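Long-range contact in methionine-binding lipoprotein MetQ (Bacillus subtilis subsp. subtilis, PDB 4GOT), which probably binds methionine outside the cell membrane and hands it to the permease of the MetNPQ ABC transporter, which imports it: residues 161-166 with 175-180. Numbering follows the deposited sequence.
With MSE (selenomethionine), chain B.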
loop_
_atom_site.group_PDB
_atom_site.type_symbol
_atom_site.label_atom_id
_atom_site.label_comp_id
_atom_site.label_asym_id
_atom_site.label_seq_id
_atom_site.Cartn_x
_atom_site.Cartn_y
_atom_site.Cartn_z
ATOM N N GLU A 161 0.598 9.299 5.547
ATOM C CA GLU A 161 1.174 10.398 4.796
ATOM C C GLU A 161 2.286 11.162 5.549
ATOM O O GLU A 161 2.981 12.029 4.962
ATOM C CB GLU A 161 0.030 11.392 4.410
ATOM C CG GLU A 161 -0.970 10.883 3.363
ATOM C CD GLU A 161 -1.958 9.793 3.853
ATOM O OE1 GLU A 161 -2.315 9.806 5.075
ATOM O OE2 GLU A 161 -2.436 8.980 2.985
ATOM N N LEU A 162 2.389 10.933 6.854
ATOM C CA LEU A 162 3.230 11.737 7.726
ATOM C C LEU A 162 4.212 10.897 8.507
ATOM O O LEU A 162 5.006 11.473 9.227
ATOM C CB LEU A 162 2.363 12.504 8.746
ATOM C CG LEU A 162 1.528 13.683 8.211
ATOM C CD1 LEU A 162 0.678 14.244 9.355
ATOM C CD2 LEU A 162 2.367 14.773 7.499
ATOM N N THR A 163 4.168 9.560 8.396
ATOM C CA THR A 163 5.164 8.748 9.092
ATOM C C THR A 163 6.645 9.013 8.650
ATOM O O THR A 163 7.590 8.922 9.482
ATOM C CB THR A 163 4.863 7.247 9.033
ATOM O OG1 THR A 163 4.645 6.860 7.675
ATOM C CG2 THR A 163 3.653 6.879 9.918
ATOM N N ALA A 164 6.866 9.329 7.374
ATOM C CA ALA A 164 8.207 9.809 6.926
ATOM C C ALA A 164 8.692 10.998 7.786
ATOM O O ALA A 164 9.884 11.088 8.118
ATOM C CB ALA A 164 8.207 10.196 5.448
ATOM N N LYS A 165 7.773 11.915 8.156
ATOM C CA LYS A 165 8.122 13.016 9.083
ATOM C C LYS A 165 8.390 12.543 10.532
ATOM O O LYS A 165 9.319 13.041 11.150
ATOM C CB LYS A 165 7.087 14.158 9.096
ATOM C CG LYS A 165 6.754 14.793 7.742
ATOM C CD LYS A 165 7.954 15.445 7.064
ATOM C CE LYS A 165 8.489 14.621 5.878
ATOM N NZ LYS A 165 9.733 15.198 5.226
ATOM N N ALA A 166 7.583 11.611 11.067
ATOM C CA ALA A 166 7.791 11.079 12.408
ATOM C C ALA A 166 9.173 10.440 12.502
ATOM O O ALA A 166 9.862 10.547 13.536
ATOM C CB ALA A 166 6.689 10.062 12.793
ATOM N N VAL A 175 9.601 3.283 13.228
ATOM C CA VAL A 175 8.455 3.904 12.494
ATOM C C VAL A 175 8.094 3.103 11.245
ATOM O O VAL A 175 8.985 2.759 10.445
ATOM C CB VAL A 175 8.766 5.375 12.066
ATOM C CG1 VAL A 175 7.547 5.962 11.357
ATOM C CG2 VAL A 175 9.189 6.228 13.262
ATOM N N PHE A 176 6.799 2.755 11.102
ATOM C CA PHE A 176 6.283 2.089 9.880
ATOM C C PHE A 176 6.043 3.107 8.775
ATOM O O PHE A 176 5.425 4.146 9.028
ATOM C CB PHE A 176 4.983 1.317 10.139
ATOM C CG PHE A 176 5.186 0.035 10.923
ATOM C CD1 PHE A 176 5.163 0.054 12.313
ATOM C CD2 PHE A 176 5.377 -1.174 10.287
ATOM C CE1 PHE A 176 5.362 -1.117 13.063
ATOM C CE2 PHE A 176 5.564 -2.352 11.025
ATOM C CZ PHE A 176 5.551 -2.325 12.413
ATOM N N ILE A 177 6.552 2.824 7.571
ATOM C CA ILE A 177 6.297 3.692 6.386
ATOM C C ILE A 177 5.947 2.763 5.185
ATOM O O ILE A 177 6.709 1.822 4.838
ATOM C CB ILE A 177 7.491 4.626 6.005
ATOM C CG1 ILE A 177 8.162 5.260 7.247
ATOM C CG2 ILE A 177 7.016 5.720 5.051
ATOM C CD1 ILE A 177 9.420 6.077 6.962
ATOM N N ASN A 178 4.801 3.026 4.562
ATOM C CA ASN A 178 4.367 2.312 3.355
ATOM C C ASN A 178 5.346 2.681 2.242
ATOM O O ASN A 178 5.719 3.848 2.143
ATOM C CB ASN A 178 2.966 2.773 2.921
ATOM C CG ASN A 178 1.862 2.391 3.910
ATOM O OD1 ASN A 178 1.316 1.289 3.847
ATOM N ND2 ASN A 178 1.543 3.285 4.820
ATOM N N VAL A 179 5.710 1.727 1.383
ATOM C CA VAL A 179 6.677 2.004 0.302
ATOM C C VAL A 179 6.297 3.257 -0.542
ATOM O O VAL A 179 7.159 4.057 -0.874
ATOM C CB VAL A 179 6.884 0.786 -0.632
ATOM C CG1 VAL A 179 7.788 1.180 -1.819
ATOM C CG2 VAL A 179 7.409 -0.450 0.124
ATOM N N ASN A 180 5.036 3.434 -0.908
ATOM C CA ASN A 180 4.659 4.618 -1.726
ATOM C C ASN A 180 5.032 5.979 -1.098
ATOM O O ASN A 180 5.582 6.873 -1.763
ATOM C CB ASN A 180 3.174 4.612 -2.121
ATOM C CG ASN A 180 2.224 4.965 -0.984
ATOM O OD1 ASN A 180 1.926 4.113 -0.112
ATOM N ND2 ASN A 180 1.646 6.184 -1.040
HETATM N N MSE B 300 0.710 1.265 -1.462
HETATM C CA MSE B 300 0.425 0.945 -0.032
HETATM C C MSE B 300 1.088 -0.394 0.436
HETATM O O MSE B 300 0.916 -1.360 -0.259
HETATM O OXT MSE B 300 1.745 -0.573 1.492
HETATM C CB MSE B 300 -1.097 0.826 0.146
HETATM C CG MSE B 300 -1.587 0.801 1.560
HETATM SE SE MSE B 300 -3.528 0.430 1.698
HETATM C CE MSE B 300 -4.217 2.330 1.141
HETATM O O HOH W 1 3.221 5.229 5.600
#
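Thr163, in the first turn of helix 163-168, leans on the strand through Val175, Phe176 and Ile177. Its CB meets the carbonyl O of Phe176 at 3.2 Å and CG1 of Val175 at 3.8 Å; CG2 also lies against that carbonyl O. With chi1 at 52°, OG1 of Thr163 falls between its own backbone N and carbonyl carbon, 3.1 Å from Phe176 O: a weak hydrogen bond at most, since Pro160 O can reach the same proton. A water joins OG1 of Thr163 (3.0 Å) to the backbone N of Asn178, whose hydrogen it accepts. Thr163 and Ile177 lie alongside, pointing opposite ways: CG2 of Ile177 packs 3.7 Å from OG1 of Thr163, while CD1 reaches CA of Ala164 at 3.9 Å. An alanine in place of Ile177 would probably leave a gap beside both. Beyond the strand, Asn178 and Asn180 line the selenomethionine pocket, Asn180 OD1 taking a weak hydrogen bond from the ligand N. CB of Phe176 points away from helix 163-168, and its side chain touches helix 117-126. Helix 163-168 links parallel strands 154-158 and 174-177 in a beta-alpha-beta crossover, with 107-111 between them, in one domain of the periplasmic-binding-protein fold.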